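Local coordinates for packaging protein UL32 (Human herpesvirus 8 type M, PDB 6XF9) that is thought to direct newly made capsids to nuclear replication compartments, and assembles into a zinc-binding pentameric ring required for packaging of the viral genome, at residues I231-E237 with D272-C278; L17-L21 with M93-A97. All blocks are in the same frame, centred on the assembly; numbering follows the deposited sequence.

Contact 1 (I231-E237 with D272-C278); sequences IWSTSSE and DTSQGPC
This is a helix-to-loop contact, in which the C-terminal part of helix 225-235 and the residues after it meet the irregular loop that follows strand 271-272. Ser236 is extended (phi/psi -164/177°) and forms a single beta bridge with Gln275, their CA atoms 4.9 Å apart, while Ser236 CA lies 4.0 Å from Ser274 CA. Two weak backbone hydrogen bonds join the segments: Gly276 N to Ser235 O (3.0 Å) and Glu237 N to Ser274 O (3.5 Å). An Asx turn shapes the loop, with Ser274 N donating to Asp272 OD1 (3.1 Å). Trp232 (chi1 -79°, chi2 84°) lays one face against Pro277, the centre of an inverse gamma turn: Pro277 CD sits 3.5 Å from the centroid of the six-membered ring, a CH-pi contact. Ile231 CG2 adds apolar packing on Pro277 CG at 4.0 Å. Gly276, at phi 63°, passes its CA 3.8 Å from Trp232 CZ3, where a CB would clash with the ring. Ser235 (chi1 p) turns OG back to Ile231 O (2.8 Å). Weak cross-segment hydrogen bonds thus accompany the CH-pi contact and the close fit at Gly276, which implies shape complementarity rather than strong polar bonding.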
loop_
_atom_site.group_PDB
_atom_site.type_symbol
_atom_site.label_atom_id
_atom_site.label_comp_id
_atom_site.label_asym_id
_atom_site.label_seq_id
_atom_site.Cartn_x
_atom_site.Cartn_y
_atom_site.Cartn_z
ATOM N N ILE D 231 -33.315 -33.057 -25.348
ATOM C CA ILE D 231 -32.920 -33.277 -23.957
ATOM C C ILE D 231 -33.082 -32.013 -23.135
ATOM O O ILE D 231 -33.512 -32.068 -21.978
ATOM C CB ILE D 231 -31.481 -33.813 -23.897
ATOM C CG1 ILE D 231 -31.442 -35.252 -24.393
ATOM C CG2 ILE D 231 -30.895 -33.672 -22.494
ATOM C CD1 ILE D 231 -30.114 -35.647 -24.940
ATOM N N TRP D 232 -32.725 -30.853 -23.701
ATOM C CA TRP D 232 -32.734 -29.632 -22.894
ATOM C C TRP D 232 -34.121 -29.029 -22.760
ATOM O O TRP D 232 -34.402 -28.375 -21.754
ATOM C CB TRP D 232 -31.752 -28.605 -23.466
ATOM C CG TRP D 232 -30.365 -28.941 -23.066
ATOM C CD1 TRP D 232 -29.537 -29.821 -23.684
ATOM C CD2 TRP D 232 -29.651 -28.457 -21.911
ATOM N NE1 TRP D 232 -28.346 -29.910 -23.000
ATOM C CE2 TRP D 232 -28.391 -29.079 -21.909
ATOM C CE3 TRP D 232 -29.958 -27.553 -20.884
ATOM C CZ2 TRP D 232 -27.431 -28.823 -20.932
ATOM C CZ3 TRP D 232 -29.004 -27.304 -19.905
ATOM C CH2 TRP D 232 -27.755 -27.937 -19.938
ATOM N N SER D 233 -35.021 -29.269 -23.711
ATOM C CA SER D 233 -36.381 -28.779 -23.509
ATOM C C SER D 233 -37.169 -29.684 -22.577
ATOM O O SER D 233 -38.017 -29.197 -21.819
ATOM C CB SER D 233 -37.120 -28.658 -24.836
ATOM O OG SER D 233 -37.012 -29.870 -25.554
ATOM N N THR D 234 -36.885 -30.991 -22.572
ATOM C CA THR D 234 -37.638 -31.847 -21.668
ATOM C C THR D 234 -37.162 -31.699 -20.232
ATOM O O THR D 234 -37.930 -31.992 -19.314
ATOM C CB THR D 234 -37.581 -33.331 -22.087
ATOM O OG1 THR D 234 -36.228 -33.795 -22.191
ATOM C CG2 THR D 234 -38.233 -33.488 -23.476
ATOM N N SER D 235 -35.927 -31.242 -19.993
ATOM C CA SER D 235 -35.437 -31.170 -18.615
ATOM C C SER D 235 -34.910 -29.791 -18.211
ATOM O O SER D 235 -34.190 -29.700 -17.215
ATOM C CB SER D 235 -34.357 -32.218 -18.360
ATOM O OG SER D 235 -33.232 -31.979 -19.174
ATOM N N SER D 236 -35.250 -28.720 -18.940
ATOM C CA SER D 236 -34.807 -27.366 -18.593
ATOM C C SER D 236 -35.656 -26.332 -19.336
ATOM O O SER D 236 -36.507 -26.672 -20.162
ATOM C CB SER D 236 -33.330 -27.155 -18.937
ATOM O OG SER D 236 -33.180 -26.755 -20.299
ATOM N N GLU D 237 -35.392 -25.051 -19.049
ATOM C CA GLU D 237 -36.070 -23.934 -19.699
ATOM C C GLU D 237 -35.166 -23.164 -20.652
ATOM O O GLU D 237 -35.508 -22.045 -21.049
ATOM C CB GLU D 237 -36.590 -22.970 -18.637
ATOM C CG GLU D 237 -35.442 -22.436 -17.765
ATOM C CD GLU D 237 -35.892 -21.523 -16.631
ATOM O OE1 GLU D 237 -37.102 -21.517 -16.297
ATOM O OE2 GLU D 237 -35.021 -20.807 -16.072
ATOM N N ASP D 272 -34.082 -30.924 -10.183
ATOM C CA ASP D 272 -34.254 -29.540 -10.629
ATOM C C ASP D 272 -34.360 -29.575 -12.145
ATOM O O ASP D 272 -33.362 -29.554 -12.861
ATOM C CB ASP D 272 -33.087 -28.680 -10.144
ATOM C CG ASP D 272 -33.264 -27.192 -10.449
ATOM O OD1 ASP D 272 -33.898 -26.832 -11.465
ATOM O OD2 ASP D 272 -32.771 -26.371 -9.655
ATOM N N THR D 273 -35.598 -29.674 -12.636
ATOM C CA THR D 273 -35.892 -29.731 -14.062
ATOM C C THR D 273 -35.954 -28.355 -14.747
ATOM O O THR D 273 -36.540 -28.263 -15.835
ATOM C CB THR D 273 -37.208 -30.487 -14.287
ATOM O OG1 THR D 273 -38.308 -29.744 -13.731
ATOM C CG2 THR D 273 -37.136 -31.844 -13.599
ATOM N N SER D 274 -35.379 -27.292 -14.176
ATOM C CA SER D 274 -35.275 -26.017 -14.880
ATOM C C SER D 274 -33.855 -25.699 -15.334
ATOM O O SER D 274 -33.657 -24.725 -16.075
ATOM C CB SER D 274 -35.791 -24.870 -14.013
ATOM O OG SER D 274 -34.912 -24.678 -12.927
ATOM N N GLN D 275 -32.873 -26.495 -14.915
ATOM C CA GLN D 275 -31.461 -26.250 -15.160
ATOM C C GLN D 275 -30.818 -27.332 -16.009
ATOM O O GLN D 275 -29.610 -27.265 -16.248
ATOM C CB GLN D 275 -30.701 -26.162 -13.830
ATOM C CG GLN D 275 -30.848 -24.865 -13.071
ATOM C CD GLN D 275 -30.019 -24.857 -11.805
ATOM O OE1 GLN D 275 -28.823 -24.573 -11.830
ATOM N NE2 GLN D 275 -30.646 -25.172 -10.695
ATOM N N GLY D 276 -31.573 -28.338 -16.449
ATOM C CA GLY D 276 -31.069 -29.316 -17.387
ATOM C C GLY D 276 -29.918 -30.132 -16.837
ATOM O O GLY D 276 -29.551 -30.024 -15.661
ATOM N N PRO D 277 -29.331 -30.989 -17.676
ATOM C CA PRO D 277 -28.195 -31.812 -17.246
ATOM C C PRO D 277 -26.936 -30.959 -17.169
ATOM O O PRO D 277 -25.895 -31.297 -17.739
ATOM C CB PRO D 277 -28.119 -32.884 -18.334
ATOM C CG PRO D 277 -28.642 -32.200 -19.556
ATOM C CD PRO D 277 -29.598 -31.118 -19.118
ATOM N N CYS D 278 -27.041 -29.828 -16.468
ATOM C CA CYS D 278 -25.998 -28.811 -16.464
ATOM C C CYS D 278 -24.731 -29.269 -15.764
ATOM O O CYS D 278 -23.700 -28.610 -15.913
ATOM C CB CYS D 278 -26.516 -27.523 -15.808
ATOM S SG CYS D 278 -27.085 -27.721 -14.096
#

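Contact 2 (L17-L21 with M93-A97); sequences LQKLL and MAAAA
Leu17 (chi1 m, chi2 t) spreads its two methyls over the small side chains of Ala96 and Ala97: Leu17 CD2 lies 3.7 Å from Ala96 CB, and Leu17 CD1 the same 3.7 Å from Ala97 CB. Both segments are helical throughout, within helices 14-22 and 89-106, and run roughly antiparallel; the axes of the two short segments cross at 141° and approach to 10.8 Å. Leu17 and Ala97 are the nearest backbone pair, CA to CA 6.8 Å. One turn along, Leu20 (t, p) sends CD2 to within 3.5 Å of Ala96 CB. Met93 (t, p, t) starts sideways but brings CE back across the gap, 4.2 Å from Leu17 CD1 and 4.1 Å from Leu21 CD1. No hydrogen bond links the segments, and all six touching residues are buried. Leu127 of helix 124-133 meets Leu20 and Ala96, and Ile10 of helix 7-12 meets Leu17 and Ala97. The arrangement is typical of an oblique antiparallel helix pair, packed through leucine, methionine and alanine side chains.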
loop_
_atom_site.group_PDB
_atom_site.type_symbol
_atom_site.label_atom_id
_atom_site.label_comp_id
_atom_site.label_asym_id
_atom_site.label_seq_id
_atom_site.Cartn_x
_atom_site.Cartn_y
_atom_site.Cartn_z
ATOM N N LEU D 17 -26.763 -43.728 -21.517
ATOM C CA LEU D 17 -26.724 -42.265 -21.533
ATOM C C LEU D 17 -27.876 -41.627 -20.757
ATOM O O LEU D 17 -27.697 -40.545 -20.177
ATOM C CB LEU D 17 -26.712 -41.761 -22.966
ATOM C CG LEU D 17 -25.436 -42.117 -23.724
ATOM C CD1 LEU D 17 -25.514 -41.447 -25.080
ATOM C CD2 LEU D 17 -24.222 -41.670 -22.945
ATOM N N GLN D 18 -29.059 -42.256 -20.723
ATOM C CA GLN D 18 -30.117 -41.738 -19.856
ATOM C C GLN D 18 -29.680 -41.762 -18.406
ATOM O O GLN D 18 -30.020 -40.864 -17.627
ATOM C CB GLN D 18 -31.397 -42.558 -19.984
ATOM C CG GLN D 18 -32.273 -42.349 -21.177
ATOM C CD GLN D 18 -33.368 -43.383 -21.219
ATOM O OE1 GLN D 18 -33.370 -44.314 -20.413
ATOM N NE2 GLN D 18 -34.334 -43.214 -22.133
ATOM N N LYS D 19 -28.935 -42.795 -18.019
ATOM C CA LYS D 19 -28.493 -42.889 -16.634
ATOM C C LYS D 19 -27.494 -41.785 -16.314
ATOM O O LYS D 19 -27.421 -41.333 -15.170
ATOM C CB LYS D 19 -27.905 -44.272 -16.351
ATOM C CG LYS D 19 -28.899 -45.436 -16.637
ATOM C CD LYS D 19 -30.222 -45.258 -15.860
ATOM C CE LYS D 19 -30.169 -45.596 -14.368
ATOM N NZ LYS D 19 -31.543 -45.584 -13.736
ATOM N N LEU D 20 -26.704 -41.359 -17.313
ATOM C CA LEU D 20 -25.809 -40.209 -17.148
ATOM C C LEU D 20 -26.589 -38.894 -17.056
ATOM O O LEU D 20 -26.282 -38.044 -16.212
ATOM C CB LEU D 20 -24.800 -40.138 -18.299
ATOM C CG LEU D 20 -23.863 -38.935 -18.322
ATOM C CD1 LEU D 20 -23.011 -38.936 -17.083
ATOM C CD2 LEU D 20 -22.999 -38.942 -19.553
ATOM N N LEU D 21 -27.572 -38.682 -17.946
ATOM C CA LEU D 21 -28.353 -37.446 -17.882
ATOM C C LEU D 21 -29.111 -37.324 -16.562
ATOM O O LEU D 21 -29.173 -36.239 -15.973
ATOM C CB LEU D 21 -29.330 -37.366 -19.051
ATOM C CG LEU D 21 -28.824 -37.133 -20.467
ATOM C CD1 LEU D 21 -29.973 -37.292 -21.462
ATOM C CD2 LEU D 21 -28.232 -35.751 -20.569
ATOM N N MET D 93 -21.600 -35.136 -23.858
ATOM C CA MET D 93 -22.528 -36.179 -24.282
ATOM C C MET D 93 -21.877 -37.096 -25.313
ATOM O O MET D 93 -21.908 -38.323 -25.173
ATOM C CB MET D 93 -23.783 -35.517 -24.851
ATOM C CG MET D 93 -24.969 -36.414 -25.190
ATOM S SD MET D 93 -25.629 -37.399 -23.818
ATOM C CE MET D 93 -27.245 -37.719 -24.500
ATOM N N ALA D 94 -21.277 -36.507 -26.360
ATOM C CA ALA D 94 -20.636 -37.277 -27.425
ATOM C C ALA D 94 -19.480 -38.117 -26.900
ATOM O O ALA D 94 -19.299 -39.266 -27.316
ATOM C CB ALA D 94 -20.152 -36.349 -28.529
ATOM N N ALA D 95 -18.636 -37.544 -26.044
ATOM C CA ALA D 95 -17.579 -38.347 -25.442
ATOM C C ALA D 95 -18.158 -39.454 -24.563
ATOM O O ALA D 95 -17.573 -40.534 -24.464
ATOM C CB ALA D 95 -16.633 -37.455 -24.641
ATOM N N ALA D 96 -19.296 -39.208 -23.903
ATOM C CA ALA D 96 -19.931 -40.276 -23.137
ATOM C C ALA D 96 -20.368 -41.405 -24.055
ATOM O O ALA D 96 -19.987 -42.564 -23.857
ATOM C CB ALA D 96 -21.140 -39.742 -22.376
ATOM N N ALA D 97 -21.135 -41.066 -25.097
ATOM C CA ALA D 97 -21.627 -42.068 -26.036
ATOM C C ALA D 97 -20.480 -42.849 -26.660
ATOM O O ALA D 97 -20.477 -44.084 -26.649
ATOM C CB ALA D 97 -22.471 -41.394 -27.120
#

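Overall arrangement
Contacts 1 and 2 have centres 15 Å apart and meet through apolar side chains. Ile231 CD1 packs on Met93 CE at 3.6 Å and on Leu21 CD1 at 3.9 Å, while Pro277 CB meets Leu21 CD2 at 3.6 Å, so the helix pair of contact 2 abuts the helix and loop of contact 1. Trp89 of helix 89-106 adds an edge-to-face ring contact with Trp232. Neither contact supplies a zinc ligand. The Trp232 side chain is about 13 Å from a bound zinc ion. It is about 10 Å from the side chain of Cys296, and the Ala96 side chain is about 11 Å from that of His130; these two are ligands of different zinc sites. Both segments of contact 2 precede those of contact 1 in the sequence.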